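Local coordinates for DNA-binding protein Sso10a-2 (Sulfolobus solfataricus, PDB 4HW0) that binds DNA as a dimer of winged-helix chains joined by an antiparallel coiled coil, and probably takes part in compacting and organising archaeal chromatin, at residues 79-82 with 83-87; 26-29 with 30-34; 38-41 with 42-46. All coordinates share one frame; numbering follows the deposited sequence.

Interaction 1. Residues 79-82 with 83-87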
ATOM      1  N   GLU A  79       5.434  -9.577  -8.062  1.00 27.26           N
ATOM      2  CA  GLU A  79       4.393  -9.177  -9.034  1.00 29.27           C
ATOM      3  C   GLU A  79       3.082  -8.890  -8.300  1.00 29.71           C
ATOM      4  O   GLU A  79       2.388  -7.914  -8.583  1.00 26.91           O
ATOM      5  CB  GLU A  79       4.223 -10.276 -10.080  1.00 31.89           C
ATOM      6  CG  GLU A  79       3.291  -9.846 -11.199  1.00 37.29           C
ATOM      7  CD  GLU A  79       3.268 -10.838 -12.347  1.00 42.57           C
ATOM      8  OE1 GLU A  79       3.370 -12.056 -12.083  1.00 45.59           O
ATOM      9  OE2 GLU A  79       3.127 -10.369 -13.518  1.00 50.78           O
ATOM     10  N   GLU A  80       2.732  -9.801  -7.386  1.00 29.48           N
ATOM     11  CA  GLU A  80       1.509  -9.705  -6.601  1.00 30.38           C
ATOM     12  C   GLU A  80       1.536  -8.442  -5.725  1.00 28.38           C
ATOM     13  O   GLU A  80       0.554  -7.685  -5.685  1.00 27.38           O
ATOM     14  CB  GLU A  80       1.265 -11.022  -5.893  1.00 36.77           C
ATOM     15  CG  GLU A  80       0.008 -11.006  -5.035  1.00 45.20           C
ATOM     16  CD  GLU A  80      -1.335 -10.901  -5.829  1.00 50.60           C
ATOM     17  OE1 GLU A  80      -1.315 -10.831  -7.087  1.00 51.54           O
ATOM     18  OE2 GLU A  80      -2.417 -10.948  -5.162  1.00 56.54           O
ATOM     19  N   PHE A  81       2.695  -8.139  -5.109  1.00 27.86           N
ATOM     20  CA  PHE A  81       2.882  -6.901  -4.323  1.00 27.72           C
ATOM     21  C   PHE A  81       2.620  -5.652  -5.165  1.00 28.46           C
ATOM     22  O   PHE A  81       1.907  -4.717  -4.762  1.00 27.89           O
ATOM     23  CB  PHE A  81       4.281  -6.870  -3.660  1.00 29.45           C
ATOM     24  CG  PHE A  81       4.634  -5.551  -3.061  1.00 29.87           C
ATOM     25  CD1 PHE A  81       5.191  -4.532  -3.854  1.00 30.82           C
ATOM     26  CD2 PHE A  81       4.375  -5.288  -1.756  1.00 30.56           C
ATOM     27  CE1 PHE A  81       5.476  -3.296  -3.306  1.00 31.92           C
ATOM     28  CE2 PHE A  81       4.678  -4.062  -1.199  1.00 33.00           C
ATOM     29  CZ  PHE A  81       5.210  -3.045  -1.984  1.00 33.40           C
ATOM     30  N   ILE A  82       3.188  -5.651  -6.351  1.00 26.26           N
ATOM     31  CA  ILE A  82       3.060  -4.491  -7.230  1.00 28.57           C
ATOM     32  C   ILE A  82       1.630  -4.220  -7.653  1.00 28.86           C
ATOM     33  O   ILE A  82       1.138  -3.094  -7.609  1.00 28.42           O
ATOM     34  CB  ILE A  82       3.989  -4.681  -8.445  1.00 29.05           C
ATOM     35  CG1 ILE A  82       5.429  -4.501  -8.001  1.00 29.33           C
ATOM     36  CG2 ILE A  82       3.636  -3.713  -9.575  1.00 31.44           C
ATOM     37  CD1 ILE A  82       6.401  -4.994  -9.048  1.00 30.70           C
ATOM     38  N   LYS A  83       0.941  -5.272  -8.007  1.00 30.12           N
ATOM     39  CA  LYS A  83      -0.420  -5.186  -8.412  1.00 33.07           C
ATOM     40  C   LYS A  83      -1.314  -4.694  -7.244  1.00 31.99           C
ATOM     41  O   LYS A  83      -2.125  -3.814  -7.418  1.00 28.57           O
ATOM     42  CB  LYS A  83      -0.864  -6.559  -8.929  1.00 37.86           C
ATOM     43  CG  LYS A  83      -2.355  -6.791  -9.011  1.00 49.62           C
ATOM     44  CD  LYS A  83      -2.684  -8.250  -9.297  1.00 59.22           C
ATOM     45  CE  LYS A  83      -3.910  -8.727  -8.542  1.00 66.77           C
ATOM     46  NZ  LYS A  83      -3.943 -10.225  -8.483  1.00 70.95           N
ATOM     47  N   ILE A  84      -1.141  -5.226  -6.051  1.00 28.82           N
ATOM     48  CA  ILE A  84      -1.914  -4.713  -4.905  1.00 29.19           C
ATOM     49  C   ILE A  84      -1.584  -3.255  -4.596  1.00 30.17           C
ATOM     50  O   ILE A  84      -2.452  -2.465  -4.223  1.00 31.15           O
ATOM     51  CB  ILE A  84      -1.660  -5.583  -3.636  1.00 29.21           C
ATOM     52  CG1 ILE A  84      -2.192  -7.009  -3.890  1.00 29.57           C
ATOM     53  CG2 ILE A  84      -2.383  -5.003  -2.440  1.00 29.67           C
ATOM     54  CD1 ILE A  84      -1.703  -8.075  -2.928  1.00 30.02           C
ATOM     55  N   ARG A  85      -0.315  -2.885  -4.732  1.00 30.67           N
ATOM     56  CA  ARG A  85       0.088  -1.521  -4.467  1.00 32.57           C
ATOM     57  C   ARG A  85      -0.618  -0.568  -5.418  1.00 34.04           C
ATOM     58  O   ARG A  85      -1.003   0.548  -5.020  1.00 33.11           O
ATOM     59  CB  ARG A  85       1.600  -1.361  -4.577  1.00 35.63           C
ATOM     60  CG  ARG A  85       2.131   0.017  -4.198  1.00 38.98           C
ATOM     61  CD  ARG A  85       3.635   0.109  -4.399  1.00 38.87           C
ATOM     62  NE  ARG A  85       3.951  -0.061  -5.823  1.00 44.12           N
ATOM     63  CZ  ARG A  85       5.178  -0.116  -6.322  1.00 42.01           C
ATOM     64  NH1 ARG A  85       6.242   0.001  -5.518  1.00 38.93           N
ATOM     65  NH2 ARG A  85       5.327  -0.282  -7.625  1.00 42.11           N
ATOM     66  N   GLU A  86      -0.770  -0.985  -6.667  1.00 34.31           N
ATOM     67  CA  GLU A  86      -1.499  -0.180  -7.628  1.00 37.10           C
ATOM     68  C   GLU A  86      -2.933  -0.007  -7.190  1.00 34.55           C
ATOM     69  O   GLU A  86      -3.497   1.060  -7.354  1.00 33.94           O
ATOM     70  CB  GLU A  86      -1.499  -0.832  -9.065  1.00 45.10           C
ATOM     71  CG  GLU A  86      -0.199  -0.560  -9.844  1.00 54.40           C
ATOM     72  CD  GLU A  86       0.152   0.967  -9.894  1.00 65.79           C
ATOM     73  OE1 GLU A  86      -0.732   1.725 -10.366  1.00 69.35           O
ATOM     74  OE2 GLU A  86       1.248   1.441  -9.416  1.00 63.22           O
ATOM     75  N   ASN A  87      -3.562  -1.084  -6.748  1.00 32.61           N
ATOM     76  CA  ASN A  87      -4.944  -1.028  -6.265  1.00 32.96           C
ATOM     77  C   ASN A  87      -5.091  -0.100  -5.060  1.00 30.92           C
ATOM     78  O   ASN A  87      -6.063   0.585  -4.957  1.00 30.87           O
ATOM     79  CB  ASN A  87      -5.455  -2.397  -5.883  1.00 36.37           C
ATOM     80  CG  ASN A  87      -5.613  -3.302  -7.083  1.00 42.39           C
ATOM     81  OD1 ASN A  87      -5.683  -2.835  -8.223  1.00 46.53           O
ATOM     82  ND2 ASN A  87      -5.626  -4.600  -6.838  1.00 43.18           N
TER
HETATM   83  O   HOH W   1       2.321  -0.549  -8.051  1.00 43.92           O
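R85 reaches back over the preceding turn to F81 and I82, a compact case of one long side chain serving several kinds of neighbour. Its CB lies 3.4 Å from F81 O, which accepts the R85 backbone N-H. Farther out, R85 CD comes within 4.0 Å of F81 CE1, and NH1 passes the same ring atom. A bend at chi3 (63°) turns the head group so that its plane stands 69° from the phenyl ring, while I82 CG1 lies over one face of the guanidinium, 4.2 Å from R85 NH2. R85 NE donates to a water at 2.8 Å in the guanidinium plane. That water donates to I82 O and to E86 OE2. The far tip, NH2, forms a salt bridge with E12. On another side of the helix, K83 NZ and E80 OE1 make a second salt bridge of 3.0 Å through the syn lone pair of the carboxylate, with I84 CD1 3.7 Å from E80 OE2. Along helix 69-98, I82 rests on F15 and E12 of helix 10-18, whereas F81 and R85 pack on L88 of the second subunit and I84 meets its own counterpart there, in the antiparallel coiled coil that joins the subunits.

Interaction 2. Residues 26-29 with 30-34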
ATOM      1  N   GLY A  26      22.147 -13.185 -19.413  1.00 31.63           N
ATOM      2  CA  GLY A  26      23.432 -12.516 -19.226  1.00 31.64           C
ATOM      3  C   GLY A  26      23.220 -11.041 -18.882  1.00 32.14           C
ATOM      4  O   GLY A  26      22.092 -10.577 -18.716  1.00 30.73           O
ATOM      5  N   ILE A  27      24.313 -10.323 -18.768  1.00 33.00           N
ATOM      6  CA  ILE A  27      24.268  -8.955 -18.284  1.00 34.21           C
ATOM      7  C   ILE A  27      23.562  -8.018 -19.256  1.00 34.21           C
ATOM      8  O   ILE A  27      22.907  -7.082 -18.831  1.00 32.65           O
ATOM      9  CB  ILE A  27      25.688  -8.489 -17.945  1.00 38.72           C
ATOM     10  CG1 ILE A  27      25.684  -7.141 -17.204  1.00 39.96           C
ATOM     11  CG2 ILE A  27      26.544  -8.396 -19.184  1.00 40.48           C
ATOM     12  CD1 ILE A  27      25.159  -7.196 -15.787  1.00 38.24           C
ATOM     13  N   THR A  28      23.686  -8.268 -20.555  1.00 35.48           N
ATOM     14  CA  THR A  28      22.997  -7.489 -21.545  1.00 38.49           C
ATOM     15  C   THR A  28      21.492  -7.564 -21.338  1.00 37.27           C
ATOM     16  O   THR A  28      20.784  -6.551 -21.289  1.00 36.18           O
ATOM     17  CB  THR A  28      23.351  -7.932 -22.991  1.00 41.69           C
ATOM     18  OG1 THR A  28      24.759  -7.807 -23.148  1.00 46.19           O
ATOM     19  CG2 THR A  28      22.607  -7.068 -24.050  1.00 44.88           C
ATOM     20  N   ARG A  29      21.006  -8.775 -21.179  1.00 34.79           N
ATOM     21  CA  ARG A  29      19.608  -8.983 -20.976  1.00 34.29           C
ATOM     22  C   ARG A  29      19.161  -8.340 -19.688  1.00 32.66           C
ATOM     23  O   ARG A  29      18.073  -7.769 -19.622  1.00 30.85           O
ATOM     24  CB  ARG A  29      19.391 -10.474 -20.914  1.00 37.10           C
ATOM     25  CG  ARG A  29      18.236 -10.989 -21.666  1.00 40.49           C
ATOM     26  CD  ARG A  29      18.300 -12.446 -21.982  1.00 42.52           C
ATOM     27  NE  ARG A  29      17.140 -13.036 -21.311  1.00 47.58           N
ATOM     28  CZ  ARG A  29      16.470 -14.119 -21.714  1.00 50.73           C
ATOM     29  NH1 ARG A  29      16.884 -14.785 -22.792  1.00 46.69           N
ATOM     30  NH2 ARG A  29      15.411 -14.563 -20.982  1.00 51.72           N
ATOM     31  N   VAL A  30      20.010  -8.410 -18.633  1.00 28.92           N
ATOM     32  CA  VAL A  30      19.670  -7.784 -17.396  1.00 27.65           C
ATOM     33  C   VAL A  30      19.667  -6.258 -17.483  1.00 27.40           C
ATOM     34  O   VAL A  30      18.717  -5.635 -17.063  1.00 28.95           O
ATOM     35  CB  VAL A  30      20.604  -8.227 -16.247  1.00 27.21           C
ATOM     36  CG1 VAL A  30      20.328  -7.364 -15.033  1.00 26.12           C
ATOM     37  CG2 VAL A  30      20.385  -9.689 -15.999  1.00 26.90           C
ATOM     38  N   ILE A  31      20.701  -5.646 -18.031  1.00 27.84           N
ATOM     39  CA  ILE A  31      20.786  -4.181 -18.120  1.00 28.03           C
ATOM     40  C   ILE A  31      19.628  -3.607 -18.965  1.00 28.09           C
ATOM     41  O   ILE A  31      18.929  -2.677 -18.560  1.00 27.24           O
ATOM     42  CB  ILE A  31      22.153  -3.744 -18.720  1.00 29.56           C
ATOM     43  CG1 ILE A  31      23.253  -3.876 -17.658  1.00 29.99           C
ATOM     44  CG2 ILE A  31      22.146  -2.345 -19.258  1.00 30.89           C
ATOM     45  CD1 ILE A  31      24.654  -3.804 -18.241  1.00 31.03           C
ATOM     46  N   TYR A  32      19.425  -4.179 -20.149  1.00 28.08           N
ATOM     47  CA  TYR A  32      18.477  -3.650 -21.053  1.00 28.68           C
ATOM     48  C   TYR A  32      17.093  -4.084 -20.685  1.00 28.16           C
ATOM     49  O   TYR A  32      16.165  -3.267 -20.783  1.00 27.49           O
ATOM     50  CB  TYR A  32      18.887  -3.928 -22.515  1.00 30.53           C
ATOM     51  CG  TYR A  32      20.126  -3.170 -22.837  1.00 31.66           C
ATOM     52  CD1 TYR A  32      20.060  -1.824 -23.159  1.00 33.89           C
ATOM     53  CD2 TYR A  32      21.374  -3.766 -22.771  1.00 31.97           C
ATOM     54  CE1 TYR A  32      21.210  -1.109 -23.471  1.00 36.68           C
ATOM     55  CE2 TYR A  32      22.522  -3.064 -23.064  1.00 33.31           C
ATOM     56  CZ  TYR A  32      22.446  -1.741 -23.368  1.00 35.46           C
ATOM     57  OH  TYR A  32      23.561  -0.995 -23.702  1.00 38.59           O
ATOM     58  N   GLY A  33      16.929  -5.340 -20.223  1.00 27.67           N
ATOM     59  CA  GLY A  33      15.608  -5.782 -19.858  1.00 28.07           C
ATOM     60  C   GLY A  33      15.052  -5.122 -18.608  1.00 28.79           C
ATOM     61  O   GLY A  33      13.857  -4.746 -18.531  1.00 27.60           O
ATOM     62  N   ALA A  34      15.915  -4.947 -17.615  1.00 26.39           N
ATOM     63  CA  ALA A  34      15.465  -4.269 -16.442  1.00 26.88           C
ATOM     64  C   ALA A  34      15.643  -2.762 -16.445  1.00 28.06           C
ATOM     65  O   ALA A  34      15.092  -2.070 -15.568  1.00 28.34           O
ATOM     66  CB  ALA A  34      16.061  -4.896 -15.191  1.00 25.39           C
TER
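In the helix-turn-helix of this winged-helix domain, I27 and I31 meet one turn apart on helix 27-34, the helix that precedes the probable recognition helix. I27 CG1 approaches I31 CD1 to 3.6 Å, the two branches crossing at a slant. The I27 chain gets there because CG1 lies opposite the backbone N (chi1 -170°), while I31 sends its own CG1 back beside its N, to 3.4 Å from I27 O. With an alanine at I31, I27 CG1 would probably lose this apolar neighbour, and the Y32 ring the methyl, I31 CG2, that lies over its rim. T28 CG2, one turn before Y32, touches Y32 CD2 at 3.7 Å, and T28 O lies in the ring plane at the edge, 3.2 Å from CD2, while accepting the Y32 backbone N-H. G26 is the N-cap residue, and G26 O accepts V30 N at 3.0 Å, starting the run of helical bonds. G33 N closes on R29 O from well above the carbonyl plane, while R29 NE donates to N20 O. I27 faces Y38, A41, Q42 and L45 of helix 38-50, and V30 and A34 turn to I17 of helix 10-18.

Interaction 3. Residues 38-41 with 42-46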
ATOM      1  N   TYR A  38      25.019  -0.807 -15.316  1.00 32.44           N
ATOM      2  CA  TYR A  38      25.882  -1.920 -14.957  1.00 34.65           C
ATOM      3  C   TYR A  38      26.192  -1.984 -13.445  1.00 34.08           C
ATOM      4  O   TYR A  38      26.243  -3.079 -12.868  1.00 30.01           O
ATOM      5  CB  TYR A  38      27.170  -1.855 -15.768  1.00 39.20           C
ATOM      6  CG  TYR A  38      28.136  -2.957 -15.458  1.00 43.66           C
ATOM      7  CD1 TYR A  38      28.040  -4.176 -16.087  1.00 49.80           C
ATOM      8  CD2 TYR A  38      29.138  -2.774 -14.520  1.00 46.27           C
ATOM      9  CE1 TYR A  38      28.920  -5.207 -15.785  1.00 52.50           C
ATOM     10  CE2 TYR A  38      30.026  -3.783 -14.209  1.00 49.84           C
ATOM     11  CZ  TYR A  38      29.916  -5.002 -14.842  1.00 52.95           C
ATOM     12  OH  TYR A  38      30.781  -6.014 -14.489  1.00 53.12           O
ATOM     13  N   VAL A  39      26.352  -0.813 -12.822  1.00 34.07           N
ATOM     14  CA  VAL A  39      26.650  -0.712 -11.396  1.00 34.09           C
ATOM     15  C   VAL A  39      25.473  -1.196 -10.580  1.00 32.39           C
ATOM     16  O   VAL A  39      25.629  -2.068  -9.685  1.00 31.80           O
ATOM     17  CB  VAL A  39      27.032   0.750 -11.034  1.00 36.91           C
ATOM     18  CG1 VAL A  39      27.294   0.891  -9.543  1.00 38.61           C
ATOM     19  CG2 VAL A  39      28.257   1.157 -11.832  1.00 37.61           C
ATOM     20  N   VAL A  40      24.284  -0.725 -10.912  1.00 30.79           N
ATOM     21  CA  VAL A  40      23.054  -1.214 -10.244  1.00 30.83           C
ATOM     22  C   VAL A  40      22.855  -2.688 -10.507  1.00 29.61           C
ATOM     23  O   VAL A  40      22.523  -3.434  -9.627  1.00 30.00           O
ATOM     24  CB  VAL A  40      21.836  -0.396 -10.706  1.00 31.56           C
ATOM     25  CG1 VAL A  40      20.552  -0.928 -10.120  1.00 30.81           C
ATOM     26  CG2 VAL A  40      22.005   1.091 -10.368  1.00 34.16           C
ATOM     27  N   ALA A  41      23.048  -3.121 -11.761  1.00 30.46           N
ATOM     28  CA  ALA A  41      22.835  -4.518 -12.104  1.00 28.48           C
ATOM     29  C   ALA A  41      23.753  -5.407 -11.278  1.00 28.32           C
ATOM     30  O   ALA A  41      23.320  -6.411 -10.712  1.00 26.34           O
ATOM     31  CB  ALA A  41      23.070  -4.773 -13.570  1.00 28.21           C
ATOM     32  N   GLN A  42      25.028  -5.026 -11.175  1.00 29.80           N
ATOM     33  CA  GLN A  42      26.003  -5.839 -10.421  1.00 32.32           C
ATOM     34  C   GLN A  42      25.561  -6.020  -8.959  1.00 30.57           C
ATOM     35  O   GLN A  42      25.605  -7.151  -8.367  1.00 27.23           O
ATOM     36  CB  GLN A  42      27.365  -5.117 -10.474  1.00 38.40           C
ATOM     37  CG  GLN A  42      28.498  -6.008 -10.641  1.00 47.61           C
ATOM     38  CD  GLN A  42      28.258  -6.871 -11.844  1.00 56.64           C
ATOM     39  OE1 GLN A  42      28.489  -8.078 -11.808  1.00 65.24           O
ATOM     40  NE2 GLN A  42      27.724  -6.267 -12.905  1.00 63.33           N
ATOM     41  N   LYS A  43      25.131  -4.916  -8.353  1.00 29.98           N
ATOM     42  CA  LYS A  43      24.681  -5.007  -6.957  1.00 32.44           C
ATOM     43  C   LYS A  43      23.471  -5.966  -6.766  1.00 30.61           C
ATOM     44  O   LYS A  43      23.429  -6.838  -5.864  1.00 27.98           O
ATOM     45  CB  LYS A  43      24.301  -3.623  -6.497  1.00 35.97           C
ATOM     46  CG  LYS A  43      23.779  -3.647  -5.080  1.00 39.27           C
ATOM     47  CD  LYS A  43      23.081  -2.386  -4.659  1.00 46.45           C
ATOM     48  CE  LYS A  43      22.738  -2.426  -3.172  1.00 52.29           C
ATOM     49  NZ  LYS A  43      22.387  -1.055  -2.725  1.00 56.18           N
ATOM     50  N   TYR A  44      22.426  -5.741  -7.555  1.00 28.97           N
ATOM     51  CA  TYR A  44      21.231  -6.578  -7.453  1.00 29.99           C
ATOM     52  C   TYR A  44      21.415  -7.998  -7.854  1.00 26.67           C
ATOM     53  O   TYR A  44      20.854  -8.890  -7.207  1.00 26.44           O
ATOM     54  CB  TYR A  44      20.104  -5.996  -8.314  1.00 34.19           C
ATOM     55  CG  TYR A  44      19.479  -4.833  -7.623  1.00 41.37           C
ATOM     56  CD1 TYR A  44      20.040  -3.564  -7.669  1.00 44.49           C
ATOM     57  CD2 TYR A  44      18.307  -5.007  -6.942  1.00 52.20           C
ATOM     58  CE1 TYR A  44      19.457  -2.503  -7.043  1.00 50.03           C
ATOM     59  CE2 TYR A  44      17.693  -3.951  -6.326  1.00 55.37           C
ATOM     60  CZ  TYR A  44      18.267  -2.701  -6.381  1.00 56.27           C
ATOM     61  OH  TYR A  44      17.645  -1.686  -5.713  1.00 67.25           O
ATOM     62  N   LEU A  45      22.171  -8.248  -8.912  1.00 25.05           N
ATOM     63  CA  LEU A  45      22.456  -9.623  -9.289  1.00 24.73           C
ATOM     64  C   LEU A  45      23.106 -10.347  -8.123  1.00 25.48           C
ATOM     65  O   LEU A  45      22.795 -11.491  -7.892  1.00 24.48           O
ATOM     66  CB  LEU A  45      23.320  -9.697 -10.495  1.00 25.35           C
ATOM     67  CG  LEU A  45      22.592  -9.292 -11.791  1.00 24.74           C
ATOM     68  CD1 LEU A  45      23.603  -9.043 -12.879  1.00 26.91           C
ATOM     69  CD2 LEU A  45      21.605 -10.352 -12.209  1.00 23.40           C
ATOM     70  N   ASP A  46      24.067  -9.697  -7.493  1.00 25.86           N
ATOM     71  CA  ASP A  46      24.759 -10.331  -6.397  1.00 28.10           C
ATOM     72  C   ASP A  46      23.847 -10.666  -5.208  1.00 26.13           C
ATOM     73  O   ASP A  46      23.895 -11.766  -4.670  1.00 27.95           O
ATOM     74  CB  ASP A  46      25.927  -9.519  -5.909  1.00 31.02           C
ATOM     75  CG  ASP A  46      26.735 -10.351  -4.847  1.00 35.25           C
ATOM     76  OD1 ASP A  46      27.237 -11.483  -5.179  1.00 36.38           O
ATOM     77  OD2 ASP A  46      26.741  -9.947  -3.687  1.00 41.07           O
TER
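Q42 folds back onto Y38, and with A41 and V40 it carries most of the contact within the first turns of helix 38-50, the second helix of the helix-turn-helix and, by family, probably the one that reads DNA. A bend at chi2 (54°) swings its amide over one face of the tyrosine ring, the two planes 29° apart. NE2 sits 3.1 Å above the ring plane toward the rim, with Y38 CZ its closest ring atom at 3.2 Å. Q42 also ties in through its backbone, N donating to Y38 O. A41 brings a single methyl, CB, which lies only loosely against L45 CD1 at 4.4 Å; A41 O accepts L45 N at 2.8 Å, with L45 CG close beside it. V40 runs alongside Y44, CG1 3.6 Å from CE1, both side chains pointing the same way. V40 O meets the Y44 ring at its edge and in its plane, 3.2 Å from CD1, and receives Y44 N in a straight bond (180°). At the far end of that ring, OH is hydrogen-bonded to T10 OG1. The chemistry thus changes round the helix: a polar amide laid at a shallow tilt on an aromatic face, probably held largely by dispersion, gives way to apolar contact between the side chains of V40 and Y44.

Interactions 2 and 3 form a pair, their centres 10 Å apart on successive helices of the helix-turn-helix. I27 joins them: its CD1 lies 3.8 Å from L45 CD1 and 3.9 Å from A41 CB, so the isoleucine that packs within 26-34 also closes against 38-46. Interaction 1 stands apart, on the opposite side of the chain's centre, about 24 Å from either by centres and no nearer than about 11 Å by atoms. Helix 10-18 mediates between the two regions, since it touches residues of all three contacts. The division suits a winged-helix protein in which helix 69-98 pairs the subunits while 38-50 is the probable DNA-reading helix.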